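Local coordinates for protein-glutamine gamma-glutamyltransferase 2 (Pagrus major, PDB 1G0D) that catalyses the calcium-dependent cross-linking of peptide-bound glutamine to lysine side chains and other primary amines, with release of ammonia, at residues 24-29 with 653-658; 70-75 with 82-87; 192-197 with 227-232; 215-220 with 368-373; 250-255 with 279-284. All coordinates share one frame; numbering follows the deposited sequence.

Interaction 1 (24-29 with 653-658); sequences TREIDR and PMRTGV
The guanidinium group of R655 has the carboxylate oxygen OE1 of E26 at its edge, in the plane of the group, while the backbone O of E26 lies loosely over one of its faces. The edge pairing is the real contact. There, NH1 of R655 gives a salt-bridging hydrogen bond to OE1 of E26 at 3.0 Å. The bond is moderately bent, with an N-H...O angle of 152°. The carboxylate does not lie flat against the arginine: the two planes stand 60° apart, and the donor reaches OE1 from above the carboxylate plane.

Each side chain also brings a methylene up beside the other's polar end, with CB of E26 3.9 Å from NH1 of R655 and CD of R655 3.6 Å from OE1 of E26. A bend at chi3 (-82°) turns the guanidinium of R655 so that its edge faces the glutamate. Arginine suits this place because it has several N-H groups to share among acids: its NH1 also pairs with E158 and its NH2 with E181, and its side chain touches F180. Its positive charge would tend to lower the cost of bringing E26, E158 and E181 together.

The two loops belong to opposite ends of the chain, one from the N-terminal beta-sandwich and one from the C-terminal Ig-like domain. A surface salt bridge between these domains, shared with carboxylates from the intervening part of the chain, is consistent with the compact form of animal transglutaminases, in which the C-terminal barrels fold back against the catalytic core.

Interaction 2 (70-75 with 82-87); sequences IKVQKE and WWFNQQ
The carbonyl O of W82 accepts from both the main chain and the side chain of Q73: N of Q73 lies 3.2 Å from it, and NE2 of Q73 appears to donate at 3.1 Å, although the amide's position is less certain. Together with the bond from N of F84 to O of Q73 (3.1 Å), this makes a single parallel beta bridge between Q73 and W83. It joins Q73, just past strand 68-72, to strand 83-88; the two strands edge different sheets of the N-terminal beta-sandwich.

V72, W82 and F84 are buried, as suits apolar residues between sheets. V72 sends CG1, anti to its backbone N, to CA of W83 (3.3 Å) and the F84 ring, and CG2 to CB of W82 (3.9 Å). CD1 of I70 meets the W82 indole obliquely. F84 has its ring edge beside O of V72; outside, CD of K74 runs alongside that ring, and the ammonium of K74 pairs with E57. W83 is held differently, its ring stacked with H98 and approached obliquely by the E75 carboxylate.

That carboxylate ends in a nearly straight bond: ND2 of N85 donates to OE2 of E75 at 3.1 Å (162°), the amide plane almost perpendicular to the carboxylate.

Interaction 3 (192-197 with 227-232); sequences LDNSPA and GDRGVL
One hydrogen bond supplies the polar part of the contact between N194 and R229: NH1 of R229 donates to OD1 of N194 at 3.1 Å. The oxygen is met in the carbonyl plane, on a lone pair, and it lies at the edge of the guanidinium near its plane. The planes of the two flat groups are inclined by 32°, and the bond is somewhat bent at 143°. Asparagine suits the spot because its other end is used as well, ND2 bonding to O of E190 one turn back in helix 184-193, which steadies the amide.

Van der Waals contact makes up the rest. The methylene CD of R229 lies 3.4 Å from O of N194 and 3.9 Å from its CB. The arginine can do this because its chain is extended from CG to NE (chi2 -175°), passing across the asparagine at about a right angle.

N194 is the first residue beyond helix 184-193, and S195 is the N-cap of helix 196-200. The bond thus ties this helix-to-helix corner to the loop between helix 212-223 and strand 232-234, with W259 of helix 253-261 touching N194 and bonding to O of R229.

Interaction 4 (215-220 with 368-373); sequences VGRTIT and CGPCPV
R217 of helix 212-223 starts out beside strand 368-372, and its CB already touches CD of P370 at 3.5 Å. The strand is one of the two edge strands of a four-stranded antiparallel sheet in the papain-like catalytic core. The N-to-C directions of the short helix and strand segments are 145° apart, so they run roughly antiparallel. From CB the chain sends CG anti to the backbone N (chi1 160°) and then bends at chi2 and chi3. These turns bring CD to 4.0 Å from O of G369 and direct the side-on edge of the guanidinium at that carbonyl. NE bonds to O of G369 at 2.9 Å, and NH1 adds a second bond to the same oxygen at 3.1 Å. Both nitrogens approach from the same face of the carbonyl plane, while the oxygen lies near the plane of the guanidinium. This double grip would limit rotation of the group. NH1 also makes a salt bridge to D386, whose carboxylate in turn accepts from N of G369, so arginine and strand share one acid.

G369 adopts a positive phi that glycine tolerates readily, and the peptide bond before P370 is cis. C368 bonds through its backbone to D355 of the catalytic triad, with about 4 Å between their nearest side-chain atoms, so the contact backs onto the active site.

One turn along the helix, T220 presents CG2 to O of C368 at 3.9 Å. Threonine fits because its hydroxyl turns back into the helix, where OG1 donates to O of G216 at 2.9 Å, from the opposite face of that carbonyl to the T220 N-H.

Interaction 5 (250-255 with 279-284); sequences TGSVPI and ACTVLR
S252 and T281 meet through their first side-chain atoms alone, and this small patch is closely packed. OG1 of T281 lies 3.1 Å from CB of S252 and equally 3.1 Å from OG of S252, while the two CB atoms are 3.7 Å apart. Short side chains suit this approach, in which the backbones of segment 250-255 and helix 272-286 come to 6.6 Å between the CA atoms of S252 and T281. On T281, OG1 is anti to the carbonyl carbon (chi1 -87°), which turns it to the serine; the methyl CG2 stands further off, 4.2 Å from CB of S252.

Toward V253 the contact loosens. That side chain is partly exposed, comes no nearer than 5.6 Å to segment 279-284, and packs instead on V184 of helix 184-193, as T281 also does.

The hydroxyl pair is weakly bonded at most, and each member has a stronger partner elsewhere: NE1 of W175 bonds to OG of S252, and OG1 of T281 bonds to O of Y177. O of A277 makes a weak bond with OG of S252. In chemical terms, two buried hydroxyls are satisfied as part of a small polar network that joins the helix bearing C272 of the active site at its N-terminal end to the chain around W175 and Y177, rather than by their mutual bond.

Interactions 3, 4 and 5 form a group in the catalytic core, with centres 15 to 16 Å apart and direct contacts among them. L192 packs on T218 and I219, I219 on V282 and L283, and V231 and L232 on I255, so helices 184-193, 212-223, 253-261 and 272-286 make one shared interior. Along the chain, interactions 3 and 4 alternate their segments, and interaction 5 is nested within interaction 4. Interaction 2 closes earlier and lies apart in the N-terminal beta-sandwich, its centre 32 Å or more from the others. Interaction 1 encloses all four, and its centre is about 17 Å from that of interaction 5; it brings the terminal domains together beside the core.

Interaction 1 (24-29 with 653-658)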
# COMPACT_ATOMS: atom_id res chain seq x y z
N THR A 24 1.68 6.40 21.59
CA THR A 24 2.01 7.45 20.64
C THR A 24 3.42 8.01 20.89
O THR A 24 3.86 8.91 20.18
CB THR A 24 1.05 8.62 20.75
OG1 THR A 24 1.21 9.17 22.05
CG2 THR A 24 -0.38 8.23 20.59
N ARG A 25 4.14 7.47 21.87
CA ARG A 25 5.46 7.99 22.19
C ARG A 25 6.57 7.71 21.21
O ARG A 25 7.62 8.32 21.34
CB ARG A 25 5.91 7.56 23.57
CG ARG A 25 6.44 6.18 23.61
CD ARG A 25 7.25 6.02 24.87
NE ARG A 25 8.12 4.85 24.80
CZ ARG A 25 8.92 4.48 25.78
NH1 ARG A 25 8.95 5.19 26.90
NH2 ARG A 25 9.69 3.40 25.67
N GLU A 26 6.36 6.80 20.25
CA GLU A 26 7.38 6.51 19.22
C GLU A 26 7.49 7.74 18.34
O GLU A 26 8.55 8.07 17.84
CB GLU A 26 6.94 5.35 18.35
CG GLU A 26 7.03 4.08 19.02
CD GLU A 26 8.42 3.85 19.48
OE1 GLU A 26 9.18 3.25 18.70
OE2 GLU A 26 8.76 4.29 20.60
N ILE A 27 6.35 8.41 18.16
CA ILE A 27 6.21 9.64 17.39
C ILE A 27 6.96 10.81 18.05
O ILE A 27 7.74 11.47 17.38
CB ILE A 27 4.68 10.03 17.26
CG1 ILE A 27 3.91 8.92 16.55
CG2 ILE A 27 4.50 11.32 16.49
CD1 ILE A 27 2.39 8.99 16.76
N ASP A 28 6.75 11.05 19.35
CA ASP A 28 7.39 12.16 20.08
C ASP A 28 7.08 12.06 21.59
O ASP A 28 5.98 11.67 21.98
CB ASP A 28 6.87 13.49 19.53
CG ASP A 28 7.83 14.67 19.78
OD1 ASP A 28 7.77 15.69 19.04
OD2 ASP A 28 8.65 14.61 20.72
N ARG A 29 8.04 12.43 22.44
CA ARG A 29 7.89 12.41 23.91
C ARG A 29 7.71 13.78 24.50
O ARG A 29 7.12 13.93 25.57
CB ARG A 29 9.13 11.85 24.55
CG ARG A 29 9.09 10.40 24.64
CD ARG A 29 10.47 9.87 24.64
NE ARG A 29 10.54 8.78 23.70
CZ ARG A 29 11.10 7.61 23.95
NH1 ARG A 29 11.11 6.66 23.02
NH2 ARG A 29 11.66 7.41 25.14
N PRO A 653 21.83 4.38 15.01
CA PRO A 653 20.39 4.17 15.14
C PRO A 653 19.69 5.27 15.96
O PRO A 653 20.30 5.95 16.77
CB PRO A 653 20.30 2.77 15.74
CG PRO A 653 21.52 2.08 15.22
CD PRO A 653 22.59 3.13 15.23
N MET A 654 18.40 5.47 15.70
CA MET A 654 17.68 6.50 16.39
C MET A 654 16.80 5.94 17.49
O MET A 654 16.63 6.56 18.53
CB MET A 654 16.84 7.27 15.39
CG MET A 654 17.67 8.12 14.51
SD MET A 654 16.72 8.87 13.19
CE MET A 654 16.18 7.39 12.19
N ARG A 655 16.20 4.79 17.25
CA ARG A 655 15.35 4.17 18.25
C ARG A 655 15.78 2.72 18.46
O ARG A 655 16.45 2.08 17.62
CB ARG A 655 13.87 4.23 17.82
CG ARG A 655 13.18 5.61 17.87
CD ARG A 655 11.72 5.51 17.41
NE ARG A 655 11.58 5.53 15.96
CZ ARG A 655 10.64 4.89 15.27
NH1 ARG A 655 9.74 4.17 15.90
NH2 ARG A 655 10.59 4.98 13.95
N THR A 656 15.40 2.18 19.59
CA THR A 656 15.77 0.84 19.91
C THR A 656 14.74 -0.11 19.34
O THR A 656 13.68 0.33 18.91
CB THR A 656 15.93 0.71 21.43
OG1 THR A 656 16.08 -0.66 21.77
CG2 THR A 656 14.72 1.33 22.16
N GLY A 657 15.04 -1.40 19.30
CA GLY A 657 14.08 -2.36 18.77
C GLY A 657 14.58 -3.26 17.65
O GLY A 657 15.75 -3.17 17.25
N VAL A 658 13.72 -4.17 17.20
CA VAL A 658 14.07 -5.03 16.08
C VAL A 658 13.75 -4.21 14.82
O VAL A 658 12.59 -3.96 14.50
CB VAL A 658 13.25 -6.32 16.09
CG1 VAL A 658 13.64 -7.18 14.90
CG2 VAL A 658 13.47 -7.06 17.39

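Interaction 2 (70-75 with 82-87)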
# COMPACT_ATOMS: atom_id res chain seq x y z
N ILE A 70 -14.90 23.41 21.67
CA ILE A 70 -15.61 22.57 22.58
C ILE A 70 -15.39 23.01 24.01
O ILE A 70 -14.26 23.15 24.44
CB ILE A 70 -15.09 21.12 22.43
CG1 ILE A 70 -15.23 20.70 20.97
CG2 ILE A 70 -15.86 20.18 23.31
CD1 ILE A 70 -14.47 19.45 20.60
N LYS A 71 -16.48 23.22 24.73
CA LYS A 71 -16.38 23.57 26.15
C LYS A 71 -16.49 22.25 26.87
O LYS A 71 -17.53 21.63 26.85
CB LYS A 71 -17.53 24.50 26.57
CG LYS A 71 -17.38 25.91 26.01
CD LYS A 71 -18.59 26.83 26.28
CE LYS A 71 -19.43 27.13 25.01
NZ LYS A 71 -18.62 27.58 23.83
N VAL A 72 -15.40 21.81 27.49
CA VAL A 72 -15.38 20.55 28.22
C VAL A 72 -16.14 20.54 29.58
O VAL A 72 -15.88 21.37 30.47
CB VAL A 72 -13.91 20.13 28.41
CG1 VAL A 72 -13.81 18.83 29.15
CG2 VAL A 72 -13.26 19.99 27.07
N GLN A 73 -17.09 19.60 29.74
CA GLN A 73 -17.90 19.41 30.95
C GLN A 73 -17.13 19.28 32.25
O GLN A 73 -16.00 18.82 32.27
CB GLN A 73 -18.75 18.15 30.81
CG GLN A 73 -19.90 18.21 29.82
CD GLN A 73 -20.52 16.82 29.64
OE1 GLN A 73 -21.75 16.65 29.70
NE2 GLN A 73 -19.67 15.82 29.42
N LYS A 74 -17.79 19.61 33.36
CA LYS A 74 -17.15 19.58 34.67
C LYS A 74 -17.07 18.22 35.33
O LYS A 74 -16.23 18.00 36.23
CB LYS A 74 -17.83 20.56 35.63
CG LYS A 74 -16.84 21.31 36.55
CD LYS A 74 -16.16 22.49 35.84
CE LYS A 74 -17.15 23.61 35.52
NZ LYS A 74 -16.45 24.76 34.88
N GLU A 75 -17.93 17.30 34.90
CA GLU A 75 -17.86 15.96 35.42
C GLU A 75 -18.81 15.01 34.71
O GLU A 75 -19.07 15.19 33.52
CB GLU A 75 -18.10 15.94 36.93
CG GLU A 75 -16.82 15.65 37.76
CD GLU A 75 -16.37 14.17 37.75
OE1 GLU A 75 -17.16 13.30 37.33
OE2 GLU A 75 -15.22 13.87 38.16
N TRP A 82 -17.13 15.43 25.92
CA TRP A 82 -15.80 15.61 26.51
C TRP A 82 -16.04 16.05 27.97
O TRP A 82 -16.99 16.76 28.25
CB TRP A 82 -15.05 16.76 25.81
CG TRP A 82 -14.17 16.43 24.65
CD1 TRP A 82 -14.53 16.39 23.32
CD2 TRP A 82 -12.75 16.23 24.67
NE1 TRP A 82 -13.43 16.19 22.52
CE2 TRP A 82 -12.32 16.09 23.32
CE3 TRP A 82 -11.79 16.15 25.70
CZ2 TRP A 82 -10.99 15.88 22.97
CZ3 TRP A 82 -10.46 15.95 25.35
CH2 TRP A 82 -10.07 15.82 23.98
N TRP A 83 -15.19 15.64 28.91
CA TRP A 83 -15.35 16.09 30.30
C TRP A 83 -14.08 15.86 31.07
O TRP A 83 -13.22 15.08 30.65
CB TRP A 83 -16.52 15.38 30.99
CG TRP A 83 -16.34 13.92 31.18
CD1 TRP A 83 -16.66 12.92 30.29
CD2 TRP A 83 -15.84 13.27 32.35
NE1 TRP A 83 -16.39 11.69 30.84
CE2 TRP A 83 -15.89 11.87 32.11
CE3 TRP A 83 -15.35 13.72 33.58
CZ2 TRP A 83 -15.47 10.93 33.05
CZ3 TRP A 83 -14.95 12.78 34.52
CH2 TRP A 83 -15.02 11.39 34.25
N PHE A 84 -13.93 16.55 32.20
CA PHE A 84 -12.72 16.41 33.00
C PHE A 84 -12.96 16.23 34.47
O PHE A 84 -13.99 16.55 35.01
CB PHE A 84 -11.78 17.61 32.76
CG PHE A 84 -12.18 18.89 33.49
CD1 PHE A 84 -11.50 19.29 34.63
CD2 PHE A 84 -13.21 19.70 33.00
CE1 PHE A 84 -11.82 20.48 35.27
CE2 PHE A 84 -13.54 20.90 33.63
CZ PHE A 84 -12.84 21.28 34.76
N ASN A 85 -11.97 15.70 35.14
CA ASN A 85 -12.08 15.52 36.56
C ASN A 85 -10.88 16.29 37.09
O ASN A 85 -9.79 16.23 36.54
CB ASN A 85 -12.01 14.03 36.88
CG ASN A 85 -11.41 13.75 38.23
OD1 ASN A 85 -10.19 13.57 38.37
ND2 ASN A 85 -12.27 13.70 39.25
N GLN A 86 -11.10 17.06 38.13
CA GLN A 86 -10.03 17.85 38.68
C GLN A 86 -9.73 17.44 40.10
O GLN A 86 -10.65 17.16 40.86
CB GLN A 86 -10.48 19.30 38.63
CG GLN A 86 -9.81 20.23 39.60
CD GLN A 86 -10.53 21.56 39.70
OE1 GLN A 86 -10.04 22.48 40.35
NE2 GLN A 86 -11.69 21.66 39.07
N GLN A 87 -8.45 17.34 40.47
CA GLN A 87 -8.12 17.04 41.85
C GLN A 87 -6.80 17.63 42.26
O GLN A 87 -5.87 17.73 41.47
CB GLN A 87 -8.13 15.55 42.16
CG GLN A 87 -7.19 14.67 41.44
CD GLN A 87 -7.60 13.21 41.63
OE1 GLN A 87 -7.30 12.61 42.68
NE2 GLN A 87 -8.30 12.63 40.64

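Interaction 3 (192-197 with 227-232)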
# COMPACT_ATOMS: atom_id res chain seq x y z
N LEU A 192 -4.70 16.09 5.18
CA LEU A 192 -6.12 16.25 5.43
C LEU A 192 -6.47 17.73 5.26
O LEU A 192 -7.58 18.08 4.84
CB LEU A 192 -6.47 15.77 6.85
CG LEU A 192 -6.72 14.27 7.17
CD1 LEU A 192 -6.96 14.06 8.67
CD2 LEU A 192 -7.92 13.76 6.37
N ASP A 193 -5.51 18.60 5.56
CA ASP A 193 -5.73 20.06 5.49
C ASP A 193 -5.69 20.67 4.10
O ASP A 193 -6.14 21.80 3.90
CB ASP A 193 -4.69 20.80 6.34
CG ASP A 193 -4.89 20.59 7.84
OD1 ASP A 193 -3.97 20.96 8.61
OD2 ASP A 193 -5.94 20.06 8.25
N ASN A 194 -5.15 19.93 3.14
CA ASN A 194 -5.02 20.41 1.77
C ASN A 194 -5.99 19.77 0.82
O ASN A 194 -5.86 19.89 -0.41
CB ASN A 194 -3.60 20.16 1.29
CG ASN A 194 -2.64 21.13 1.89
OD1 ASN A 194 -2.56 22.26 1.46
ND2 ASN A 194 -1.90 20.70 2.91
N SER A 195 -6.97 19.08 1.37
CA SER A 195 -7.93 18.43 0.52
C SER A 195 -8.99 19.43 0.10
O SER A 195 -9.21 20.45 0.74
CB SER A 195 -8.58 17.23 1.23
OG SER A 195 -9.59 17.60 2.16
N PRO A 196 -9.64 19.15 -1.02
CA PRO A 196 -10.69 20.02 -1.56
C PRO A 196 -11.70 20.45 -0.51
O PRO A 196 -12.09 21.62 -0.45
CB PRO A 196 -11.33 19.17 -2.63
CG PRO A 196 -10.18 18.30 -3.11
CD PRO A 196 -9.36 18.00 -1.91
N ALA A 197 -12.12 19.50 0.30
CA ALA A 197 -13.12 19.77 1.32
C ALA A 197 -12.66 20.74 2.36
O ALA A 197 -13.42 21.59 2.80
CB ALA A 197 -13.52 18.49 2.00
N GLY A 227 -5.03 15.76 -8.47
CA GLY A 227 -3.97 16.29 -9.31
C GLY A 227 -3.21 17.56 -8.92
O GLY A 227 -2.03 17.69 -9.28
N ASP A 228 -3.85 18.49 -8.22
CA ASP A 228 -3.12 19.69 -7.88
C ASP A 228 -2.43 19.64 -6.52
O ASP A 228 -1.38 20.27 -6.33
CB ASP A 228 -4.01 20.92 -8.03
CG ASP A 228 -5.36 20.73 -7.46
OD1 ASP A 228 -6.06 19.80 -7.94
OD2 ASP A 228 -5.73 21.49 -6.53
N ARG A 229 -2.96 18.86 -5.58
CA ARG A 229 -2.28 18.76 -4.30
C ARG A 229 -2.08 17.35 -3.84
O ARG A 229 -1.62 17.14 -2.73
CB ARG A 229 -3.05 19.51 -3.24
CG ARG A 229 -2.98 21.01 -3.41
CD ARG A 229 -3.67 21.75 -2.26
NE ARG A 229 -4.20 23.03 -2.70
CZ ARG A 229 -4.09 24.17 -2.01
NH1 ARG A 229 -3.47 24.18 -0.85
NH2 ARG A 229 -4.60 25.30 -2.49
N GLY A 230 -2.37 16.38 -4.69
CA GLY A 230 -2.23 14.98 -4.31
C GLY A 230 -0.85 14.73 -3.82
O GLY A 230 0.00 15.59 -3.94
N VAL A 231 -0.59 13.55 -3.27
CA VAL A 231 0.74 13.30 -2.77
C VAL A 231 1.71 12.81 -3.82
O VAL A 231 2.90 13.17 -3.79
CB VAL A 231 0.71 12.29 -1.62
CG1 VAL A 231 2.18 11.82 -1.18
CG2 VAL A 231 -0.03 12.92 -0.51
N LEU A 232 1.21 12.00 -4.75
CA LEU A 232 2.06 11.46 -5.81
C LEU A 232 1.48 11.64 -7.19
O LEU A 232 0.26 11.71 -7.38
CB LEU A 232 2.26 9.97 -5.60
CG LEU A 232 3.23 9.46 -4.54
CD1 LEU A 232 2.84 8.05 -4.14
CD2 LEU A 232 4.65 9.52 -5.08

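Interaction 4 (215-220 with 368-373)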
# COMPACT_ATOMS: atom_id res chain seq x y z
N VAL A 215 -12.44 10.03 6.73
CA VAL A 215 -11.01 10.23 6.71
C VAL A 215 -10.28 9.19 5.83
O VAL A 215 -9.25 9.49 5.21
CB VAL A 215 -10.49 10.16 8.17
CG1 VAL A 215 -8.99 10.12 8.21
CG2 VAL A 215 -11.02 11.35 8.93
N GLY A 216 -10.79 7.96 5.78
CA GLY A 216 -10.17 6.93 4.98
C GLY A 216 -10.40 7.23 3.51
O GLY A 216 -9.51 7.05 2.67
N ARG A 217 -11.61 7.67 3.18
CA ARG A 217 -11.95 8.02 1.80
C ARG A 217 -11.15 9.29 1.38
O ARG A 217 -10.76 9.43 0.22
CB ARG A 217 -13.47 8.23 1.67
CG ARG A 217 -13.91 9.04 0.46
CD ARG A 217 -15.26 8.58 -0.13
NE ARG A 217 -15.02 7.59 -1.17
CZ ARG A 217 -15.53 7.58 -2.40
NH1 ARG A 217 -15.21 6.60 -3.22
NH2 ARG A 217 -16.38 8.49 -2.82
N THR A 218 -10.92 10.21 2.31
CA THR A 218 -10.16 11.42 2.01
C THR A 218 -8.68 11.12 1.78
O THR A 218 -8.11 11.61 0.84
CB THR A 218 -10.28 12.40 3.14
OG1 THR A 218 -11.65 12.72 3.31
CG2 THR A 218 -9.49 13.64 2.84
N ILE A 219 -8.07 10.32 2.63
CA ILE A 219 -6.66 9.96 2.46
C ILE A 219 -6.49 9.19 1.17
O ILE A 219 -5.59 9.46 0.40
CB ILE A 219 -6.16 9.09 3.63
CG1 ILE A 219 -6.07 9.92 4.90
CG2 ILE A 219 -4.81 8.52 3.31
CD1 ILE A 219 -5.25 11.19 4.71
N THR A 220 -7.36 8.23 0.93
CA THR A 220 -7.23 7.45 -0.29
C THR A 220 -7.30 8.34 -1.54
O THR A 220 -6.62 8.09 -2.55
CB THR A 220 -8.32 6.42 -0.35
OG1 THR A 220 -8.10 5.50 0.71
CG2 THR A 220 -8.27 5.64 -1.62
N CYS A 368 -11.02 4.35 -5.22
CA CYS A 368 -12.04 3.37 -4.77
C CYS A 368 -12.17 3.16 -3.25
O CYS A 368 -11.18 3.17 -2.52
CB CYS A 368 -11.79 2.02 -5.43
SG CYS A 368 -12.52 1.95 -7.08
N GLY A 369 -13.41 2.95 -2.80
CA GLY A 369 -13.67 2.69 -1.40
C GLY A 369 -13.84 3.89 -0.51
O GLY A 369 -13.73 5.01 -0.97
N PRO A 370 -14.04 3.69 0.80
CA PRO A 370 -14.07 2.39 1.49
C PRO A 370 -15.20 1.45 1.15
O PRO A 370 -16.37 1.78 1.32
CB PRO A 370 -14.09 2.78 2.96
CG PRO A 370 -14.73 4.04 2.97
CD PRO A 370 -14.29 4.78 1.75
N CYS A 371 -14.83 0.25 0.69
CA CYS A 371 -15.79 -0.79 0.32
C CYS A 371 -15.65 -2.06 1.17
O CYS A 371 -14.59 -2.66 1.24
CB CYS A 371 -15.61 -1.18 -1.17
SG CYS A 371 -16.71 -2.52 -1.65
N PRO A 372 -16.74 -2.50 1.81
CA PRO A 372 -16.64 -3.71 2.62
C PRO A 372 -16.10 -4.88 1.85
O PRO A 372 -16.65 -5.24 0.83
CB PRO A 372 -18.08 -3.96 3.04
CG PRO A 372 -18.69 -2.59 3.07
CD PRO A 372 -18.10 -1.95 1.85
N VAL A 373 -15.02 -5.49 2.31
CA VAL A 373 -14.53 -6.69 1.65
C VAL A 373 -15.63 -7.78 1.69
O VAL A 373 -15.65 -8.71 0.87
CB VAL A 373 -13.30 -7.24 2.36
CG1 VAL A 373 -12.87 -8.53 1.71
CG2 VAL A 373 -12.21 -6.23 2.34

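Interaction 5 (250-255 with 279-284)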
# COMPACT_ATOMS: atom_id res chain seq x y z
N THR A 250 11.87 2.63 -1.34
CA THR A 250 11.88 1.54 -0.37
C THR A 250 11.05 1.91 0.86
O THR A 250 10.99 1.15 1.82
CB THR A 250 13.29 1.20 0.07
OG1 THR A 250 14.08 2.40 0.17
CG2 THR A 250 13.91 0.28 -0.94
N GLY A 251 10.40 3.07 0.81
CA GLY A 251 9.58 3.55 1.92
C GLY A 251 8.73 4.78 1.67
O GLY A 251 8.94 5.52 0.71
N SER A 252 7.78 5.04 2.57
CA SER A 252 6.87 6.16 2.41
C SER A 252 7.29 7.51 2.94
O SER A 252 6.83 8.52 2.45
CB SER A 252 5.51 5.81 3.02
OG SER A 252 5.13 4.49 2.64
N VAL A 253 8.16 7.54 3.93
CA VAL A 253 8.58 8.82 4.51
C VAL A 253 9.27 9.82 3.53
O VAL A 253 9.08 11.03 3.64
CB VAL A 253 9.51 8.58 5.72
CG1 VAL A 253 9.97 9.91 6.28
CG2 VAL A 253 8.79 7.79 6.78
N PRO A 254 10.13 9.34 2.62
CA PRO A 254 10.77 10.30 1.69
C PRO A 254 9.81 10.98 0.73
O PRO A 254 10.02 12.12 0.33
CB PRO A 254 11.83 9.45 0.98
CG PRO A 254 12.04 8.27 1.87
CD PRO A 254 10.66 7.98 2.41
N ILE A 255 8.76 10.28 0.35
CA ILE A 255 7.74 10.83 -0.53
C ILE A 255 6.96 11.91 0.24
O ILE A 255 6.71 12.99 -0.28
CB ILE A 255 6.75 9.75 -0.95
CG1 ILE A 255 7.43 8.77 -1.89
CG2 ILE A 255 5.54 10.37 -1.54
CD1 ILE A 255 6.71 7.45 -1.97
N ALA A 279 -0.45 5.07 1.49
CA ALA A 279 -1.78 5.16 2.14
C ALA A 279 -1.68 4.45 3.47
O ALA A 279 -2.20 4.93 4.47
CB ALA A 279 -2.90 4.47 1.28
N CYS A 280 -1.01 3.30 3.46
CA CYS A 280 -0.82 2.54 4.67
C CYS A 280 -0.10 3.33 5.73
O CYS A 280 -0.51 3.30 6.87
CB CYS A 280 -0.02 1.29 4.40
SG CYS A 280 -0.02 0.12 5.74
N THR A 281 0.98 4.02 5.38
CA THR A 281 1.77 4.80 6.35
C THR A 281 0.95 5.85 7.05
O THR A 281 1.08 6.07 8.25
CB THR A 281 2.93 5.54 5.67
OG1 THR A 281 4.08 4.69 5.58
CG2 THR A 281 3.34 6.72 6.47
N VAL A 282 0.11 6.53 6.29
CA VAL A 282 -0.69 7.60 6.84
C VAL A 282 -1.88 7.11 7.68
O VAL A 282 -2.16 7.67 8.72
CB VAL A 282 -1.20 8.55 5.67
CG1 VAL A 282 -2.17 9.61 6.24
CG2 VAL A 282 0.02 9.23 4.98
N LEU A 283 -2.59 6.10 7.22
CA LEU A 283 -3.73 5.62 7.98
C LEU A 283 -3.20 4.93 9.27
O LEU A 283 -3.70 5.16 10.39
CB LEU A 283 -4.58 4.71 7.08
CG LEU A 283 -5.17 5.45 5.86
CD1 LEU A 283 -5.56 4.45 4.81
CD2 LEU A 283 -6.37 6.29 6.25
N ARG A 284 -2.16 4.11 9.15
CA ARG A 284 -1.58 3.50 10.34
C ARG A 284 -1.22 4.65 11.29
O ARG A 284 -1.62 4.65 12.44
CB ARG A 284 -0.36 2.68 9.97
CG ARG A 284 -0.72 1.25 9.72
CD ARG A 284 0.47 0.34 9.62
NE ARG A 284 0.07 -0.92 8.97
CZ ARG A 284 0.86 -1.97 8.84
NH1 ARG A 284 2.10 -1.91 9.29
NH2 ARG A 284 0.43 -3.09 8.26